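Local coordinates for protein N-acetylneuraminic acid (Sialic acid) synthetase (Leptospira borgpetersenii serovar Hardjo-bovis, PDB 6NCS) that probably makes N-acylneuraminate 9-phosphate or a related sialic acid on a manganese-binding TIM-barrel domain, at residues P217-E226 / L255-L266. Numbering follows the deposited sequence.
Sequences PLLAVASGAE and LVTETERIRKIL
Leu218, Val221 and Ala222 pack against Thr259, Ile262 and Leu266 where the axes of segments 217-222 and 255-266 run 24° apart and come within 9.4 Å. Leu218 is a knob in the hole of Leu255, Glu258, Thr259 and Ile262; with CG anti to the carbonyl carbon (chi1 -67°), it lays CD2 3.6 Å from Glu258 CB, and the Leu255 side chain runs antiparallel to it, CD1 against Leu218 CD2 (3.8 Å). Thr259 suits a buried helix wall because its OG1 bonds back to Leu255 O (2.7 Å), which Thr259 N reaches from the other face, while its CG2 packs crosswise on Val221 CG2. Ile262 CD1 lies against Leu218 CB, and its CG2 touches Val221 CG1 and lies 4.0 Å from Ala222 CB, the small alanine allowing close backbones. Leu266 CD1 rests 3.4 Å from Val221 O. Gly224, at positive phi, is the C-prime residue of the closing Schellman motif, where a CB would press on the preceding carbonyl O. No hydrogen bond joins the segments directly; Arg263 NE donates to a water (3.1 Å) that donates to Val221 O and Ala225 O, and a second water joins Arg263 NH2 to Glu226 OE2, which also bonds Ser10, while Arg263 NH1 holds Asn24 O. These are adjacent outer helices of the TIM barrel: Pro217 and Val221 pack inward on strand 227-231, and Ala222 meets Ala222 of the second subunit.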
ATOM      1  N   PRO A 217     -10.106   1.737  -3.143  1.00 12.51           N
ATOM      2  CA  PRO A 217      -9.600   0.563  -3.880  1.00 16.09           C
ATOM      3  C   PRO A 217      -8.194   0.746  -4.467  1.00 12.40           C
ATOM      4  O   PRO A 217      -7.419  -0.218  -4.501  1.00 13.47           O
ATOM      5  CB  PRO A 217     -10.662   0.338  -4.974  1.00 16.50           C
ATOM      6  CG  PRO A 217     -11.608   1.474  -4.910  1.00 17.37           C
ATOM      7  CD  PRO A 217     -11.473   2.107  -3.549  1.00 15.13           C
ATOM      8  N   LEU A 218      -7.826   1.944  -4.912  1.00 13.33           N
ATOM      9  CA  LEU A 218      -6.456   2.150  -5.386  1.00 11.12           C
ATOM     10  C   LEU A 218      -5.455   2.021  -4.244  1.00 11.50           C
ATOM     11  O   LEU A 218      -4.385   1.413  -4.409  1.00 13.36           O
ATOM     12  CB  LEU A 218      -6.328   3.521  -6.057  1.00 12.12           C
ATOM     13  CG  LEU A 218      -7.136   3.582  -7.368  1.00 14.22           C
ATOM     14  CD1 LEU A 218      -7.127   4.985  -7.917  1.00 14.28           C
ATOM     15  CD2 LEU A 218      -6.513   2.621  -8.374  1.00 16.79           C
ATOM     16  N   LEU A 219      -5.766   2.613  -3.088  1.00 13.64           N
ATOM     17  CA  LEU A 219      -4.920   2.393  -1.922  1.00 11.99           C
ATOM     18  C   LEU A 219      -4.863   0.914  -1.565  1.00 10.96           C
ATOM     19  O   LEU A 219      -3.820   0.422  -1.118  1.00 12.77           O
ATOM     20  CB  LEU A 219      -5.418   3.225  -0.732  1.00 13.35           C
ATOM     21  CG  LEU A 219      -5.231   4.741  -0.887  1.00 14.90           C
ATOM     22  CD1 LEU A 219      -5.949   5.502   0.199  1.00 17.50           C
ATOM     23  CD2 LEU A 219      -3.743   5.075  -0.895  1.00 15.96           C
ATOM     24  N   ALA A 220      -5.955   0.179  -1.794  1.00 11.84           N
ATOM     25  CA  ALA A 220      -5.935  -1.250  -1.492  1.00 10.92           C
ATOM     26  C   ALA A 220      -4.956  -1.989  -2.389  1.00 12.89           C
ATOM     27  O   ALA A 220      -4.252  -2.895  -1.928  1.00 14.63           O
ATOM     28  CB  ALA A 220      -7.342  -1.846  -1.624  1.00 11.03           C
ATOM     29  N   VAL A 221      -4.871  -1.593  -3.664  1.00  8.96           N
ATOM     30  CA  VAL A 221      -3.844  -2.138  -4.557  1.00 12.08           C
ATOM     31  C   VAL A 221      -2.452  -1.850  -4.014  1.00 15.73           C
ATOM     32  O   VAL A 221      -1.595  -2.738  -3.975  1.00 11.28           O
ATOM     33  CB  VAL A 221      -4.010  -1.588  -5.987  1.00 11.67           C
ATOM     34  CG1 VAL A 221      -2.841  -2.022  -6.860  1.00 11.55           C
ATOM     35  CG2 VAL A 221      -5.325  -2.055  -6.593  1.00 13.89           C
ATOM     36  N   ALA A 222      -2.196  -0.603  -3.592  1.00 12.99           N
ATOM     37  CA  ALA A 222      -0.885  -0.302  -3.022  1.00 11.46           C
ATOM     38  C   ALA A 222      -0.619  -1.115  -1.759  1.00 11.38           C
ATOM     39  O   ALA A 222       0.537  -1.440  -1.458  1.00 17.45           O
ATOM     40  CB  ALA A 222      -0.750   1.196  -2.720  1.00 15.10           C
ATOM     41  N   SER A 223      -1.662  -1.469  -1.019  1.00 12.79           N
ATOM     42  CA  SER A 223      -1.477  -2.253   0.191  0.68 13.00           C
ATOM     43  C   SER A 223      -1.464  -3.758  -0.074  1.00 15.89           C
ATOM     44  O   SER A 223      -1.457  -4.540   0.882  1.00 20.46           O
ATOM     45  CB  SER A 223      -2.554  -1.907   1.219  0.68 14.99           C
ATOM     46  OG  SER A 223      -3.791  -2.489   0.868  0.68 20.47           O
ATOM     47  N   GLY A 224      -1.465  -4.179  -1.335  1.00 15.51           N
ATOM     48  CA  GLY A 224      -1.265  -5.586  -1.670  1.00 12.77           C
ATOM     49  C   GLY A 224      -2.425  -6.303  -2.336  1.00 16.79           C
ATOM     50  O   GLY A 224      -2.281  -7.495  -2.644  1.00 15.49           O
ATOM     51  N   ALA A 225      -3.573  -5.668  -2.576  1.00 11.56           N
ATOM     52  CA  ALA A 225      -4.708  -6.380  -3.170  1.00  9.41           C
ATOM     53  C   ALA A 225      -4.376  -6.899  -4.565  1.00 15.70           C
ATOM     54  O   ALA A 225      -3.807  -6.181  -5.392  1.00 15.84           O
ATOM     55  CB  ALA A 225      -5.926  -5.466  -3.232  1.00 13.46           C
ATOM     56  N   GLU A 226      -4.749  -8.152  -4.830  1.00 11.34           N
ATOM     57  CA  GLU A 226      -4.529  -8.788  -6.123  0.52 11.96           C
ATOM     58  C   GLU A 226      -5.804  -8.893  -6.944  1.00 12.21           C
ATOM     59  O   GLU A 226      -5.750  -9.275  -8.123  1.00 11.08           O
ATOM     60  CB  GLU A 226      -3.920 -10.179  -5.908  0.52 11.99           C
ATOM     61  CG  GLU A 226      -2.759 -10.160  -4.913  0.52 16.95           C
ATOM     62  CD  GLU A 226      -2.190 -11.534  -4.625  0.52 22.97           C
ATOM     63  OE1 GLU A 226      -2.411 -12.060  -3.506  0.52 22.67           O
ATOM     64  OE2 GLU A 226      -1.525 -12.090  -5.524  0.52 24.21           O
ATOM     65  N   LEU A 255     -10.101   3.496 -12.644  1.00 12.57           N
ATOM     66  CA  LEU A 255      -9.685   2.468 -11.692  1.00 12.06           C
ATOM     67  C   LEU A 255      -8.767   1.462 -12.361  1.00 12.74           C
ATOM     68  O   LEU A 255      -7.738   1.075 -11.797  1.00 12.38           O
ATOM     69  CB  LEU A 255     -10.910   1.759 -11.105  1.00 11.54           C
ATOM     70  CG  LEU A 255     -10.675   0.585 -10.148  1.00 16.05           C
ATOM     71  CD1 LEU A 255      -9.903   1.003  -8.882  1.00 15.41           C
ATOM     72  CD2 LEU A 255     -12.023  -0.033  -9.771  1.00 15.29           C
ATOM     73  N   VAL A 256      -9.113   1.041 -13.575  1.00 10.78           N
ATOM     74  CA  VAL A 256      -8.290   0.068 -14.288  1.00 13.88           C
ATOM     75  C   VAL A 256      -6.909   0.644 -14.582  1.00 12.16           C
ATOM     76  O   VAL A 256      -5.884  -0.004 -14.335  1.00 13.43           O
ATOM     77  CB  VAL A 256      -9.000  -0.392 -15.576  1.00 12.27           C
ATOM     78  CG1 VAL A 256      -8.050  -1.198 -16.453  1.00 14.03           C
ATOM     79  CG2 VAL A 256     -10.254  -1.227 -15.220  1.00 13.51           C
ATOM     80  N   THR A 257      -6.851   1.857 -15.148  1.00 10.76           N
ATOM     81  CA  THR A 257      -5.543   2.360 -15.573  1.00 16.64           C
ATOM     82  C   THR A 257      -4.705   2.787 -14.378  1.00 15.00           C
ATOM     83  O   THR A 257      -3.471   2.662 -14.402  1.00 12.51           O
ATOM     84  CB  THR A 257      -5.671   3.525 -16.571  1.00 17.41           C
ATOM     85  OG1 THR A 257      -6.377   4.621 -15.981  1.00 17.91           O
ATOM     86  CG2 THR A 257      -6.400   3.076 -17.835  1.00 16.49           C
ATOM     87  N   GLU A 258      -5.348   3.285 -13.325  1.00 13.16           N
ATOM     88  CA  GLU A 258      -4.585   3.659 -12.142  1.00 15.70           C
ATOM     89  C   GLU A 258      -4.099   2.427 -11.391  1.00 11.02           C
ATOM     90  O   GLU A 258      -3.004   2.444 -10.824  1.00 13.79           O
ATOM     91  CB  GLU A 258      -5.420   4.564 -11.243  1.00 14.00           C
ATOM     92  CG  GLU A 258      -5.536   6.002 -11.788  1.00 13.57           C
ATOM     93  CD  GLU A 258      -4.213   6.765 -11.722  1.00 18.72           C
ATOM     94  OE1 GLU A 258      -3.911   7.360 -10.665  1.00 23.45           O
ATOM     95  OE2 GLU A 258      -3.478   6.776 -12.730  1.00 18.80           O
ATOM     96  N   THR A 259      -4.876   1.340 -11.401  1.00 12.55           N
ATOM     97  CA  THR A 259      -4.391   0.097 -10.812  1.00 10.41           C
ATOM     98  C   THR A 259      -3.136  -0.388 -11.522  1.00 15.60           C
ATOM     99  O   THR A 259      -2.165  -0.802 -10.871  1.00 13.92           O
ATOM    100  CB  THR A 259      -5.477  -0.974 -10.868  1.00 12.12           C
ATOM    101  OG1 THR A 259      -6.545  -0.609  -9.993  1.00 14.37           O
ATOM    102  CG2 THR A 259      -4.918  -2.297 -10.428  1.00 15.00           C
ATOM    103  N   GLU A 260      -3.135  -0.334 -12.857  1.00 13.13           N
ATOM    104  CA  GLU A 260      -1.958  -0.750 -13.607  1.00 14.08           C
ATOM    105  C   GLU A 260      -0.771   0.138 -13.266  1.00 15.95           C
ATOM    106  O   GLU A 260       0.356  -0.345 -13.104  1.00 15.69           O
ATOM    107  CB  GLU A 260      -2.268  -0.728 -15.107  1.00 17.42           C
ATOM    108  CG  GLU A 260      -3.254  -1.827 -15.518  1.00 31.53           C
ATOM    109  CD  GLU A 260      -3.942  -1.612 -16.878  1.00 42.24           C
ATOM    110  OE1 GLU A 260      -3.928  -0.484 -17.429  1.00 39.93           O
ATOM    111  OE2 GLU A 260      -4.522  -2.593 -17.389  1.00 32.07           O
ATOM    112  N   ARG A 261      -1.014   1.440 -13.120  1.00 12.15           N
ATOM    113  CA  ARG A 261       0.074   2.357 -12.811  1.00 11.78           C
ATOM    114  C   ARG A 261       0.640   2.086 -11.425  1.00 13.44           C
ATOM    115  O   ARG A 261       1.863   2.074 -11.246  1.00 14.97           O
ATOM    116  CB  ARG A 261      -0.411   3.806 -12.943  1.00 12.62           C
ATOM    117  CG  ARG A 261       0.686   4.831 -12.733  1.00 19.48           C
ATOM    118  CD  ARG A 261       0.194   6.239 -13.056  1.00 21.23           C
ATOM    119  NE  ARG A 261      -0.717   6.737 -12.029  1.00 17.29           N
ATOM    120  CZ  ARG A 261      -0.312   7.374 -10.934  1.00 21.54           C
ATOM    121  NH1 ARG A 261       0.982   7.592 -10.741  1.00 23.91           N
ATOM    122  NH2 ARG A 261      -1.196   7.801 -10.037  1.00 17.70           N
ATOM    123  N   ILE A 262      -0.229   1.859 -10.429  1.00 10.60           N
ATOM    124  CA  ILE A 262       0.262   1.559  -9.082  1.00 11.67           C
ATOM    125  C   ILE A 262       1.000   0.222  -9.067  1.00 13.45           C
ATOM    126  O   ILE A 262       2.021   0.075  -8.388  1.00 16.29           O
ATOM    127  CB  ILE A 262      -0.899   1.592  -8.069  1.00 12.03           C
ATOM    128  CG1 ILE A 262      -1.405   3.024  -7.909  1.00 18.71           C
ATOM    129  CG2 ILE A 262      -0.464   1.041  -6.710  1.00 15.66           C
ATOM    130  CD1 ILE A 262      -2.762   3.135  -7.163  1.00 17.39           C
ATOM    131  N   ARG A 263       0.522  -0.760  -9.830  1.00 12.92           N
ATOM    132  CA  ARG A 263       1.248  -2.029  -9.894  1.00 17.81           C
ATOM    133  C   ARG A 263       2.656  -1.826 -10.426  1.00 17.61           C
ATOM    134  O   ARG A 263       3.605  -2.453  -9.938  1.00 16.63           O
ATOM    135  CB  ARG A 263       0.503  -3.047 -10.753  1.00 14.87           C
ATOM    136  CG  ARG A 263      -0.293  -4.055  -9.926  1.00 29.22           C
ATOM    137  CD  ARG A 263       0.613  -4.777  -8.936  1.00 30.69           C
ATOM    138  NE  ARG A 263      -0.082  -5.772  -8.118  1.00 25.79           N
ATOM    139  CZ  ARG A 263      -0.345  -7.020  -8.505  1.00 43.66           C
ATOM    140  NH1 ARG A 263       0.000  -7.438  -9.719  1.00 34.29           N
ATOM    141  NH2 ARG A 263      -0.967  -7.851  -7.679  1.00 42.19           N
ATOM    142  N   LYS A 264       2.816  -0.950 -11.419  1.00 12.14           N
ATOM    143  CA  LYS A 264       4.154  -0.673 -11.923  1.00 12.06           C
ATOM    144  C   LYS A 264       5.016  -0.064 -10.829  1.00 11.42           C
ATOM    145  O   LYS A 264       6.194  -0.402 -10.705  1.00 14.43           O
ATOM    146  CB  LYS A 264       4.098   0.256 -13.137  1.00 15.40           C
ATOM    147  N   ILE A 265       4.427   0.815 -10.014  1.00 11.92           N
ATOM    148  CA  ILE A 265       5.156   1.467  -8.932  1.00 12.89           C
ATOM    149  C   ILE A 265       5.538   0.454  -7.858  1.00 11.88           C
ATOM    150  O   ILE A 265       6.625   0.532  -7.270  1.00 10.88           O
ATOM    151  CB  ILE A 265       4.301   2.621  -8.363  1.00 13.50           C
ATOM    152  CG1 ILE A 265       4.209   3.761  -9.379  1.00 14.78           C
ATOM    153  CG2 ILE A 265       4.850   3.110  -7.018  1.00 12.67           C
ATOM    154  CD1 ILE A 265       3.068   4.767  -9.096  1.00 15.41           C
ATOM    155  N   LEU A 266       4.647  -0.504  -7.567  1.00 10.30           N
ATOM    156  CA  LEU A 266       4.991  -1.555  -6.613  1.00 12.75           C
ATOM    157  C   LEU A 266       6.160  -2.391  -7.107  1.00 10.96           C
ATOM    158  O   LEU A 266       7.016  -2.802  -6.311  1.00 14.39           O
ATOM    159  CB  LEU A 266       3.788  -2.462  -6.346  1.00 10.90           C
ATOM    160  CG  LEU A 266       2.638  -1.839  -5.561  1.00 17.73           C
ATOM    161  CD1 LEU A 266       1.431  -2.751  -5.580  1.00 16.29           C
ATOM    162  CD2 LEU A 266       3.082  -1.607  -4.123  1.00 19.56           C
TER
HETATM  163  O   HOH W   1      -1.305  -5.048  -5.343  1.00 14.13           O
HETATM  164  O   HOH W   2      -1.294 -10.699  -8.263  1.00 25.82           O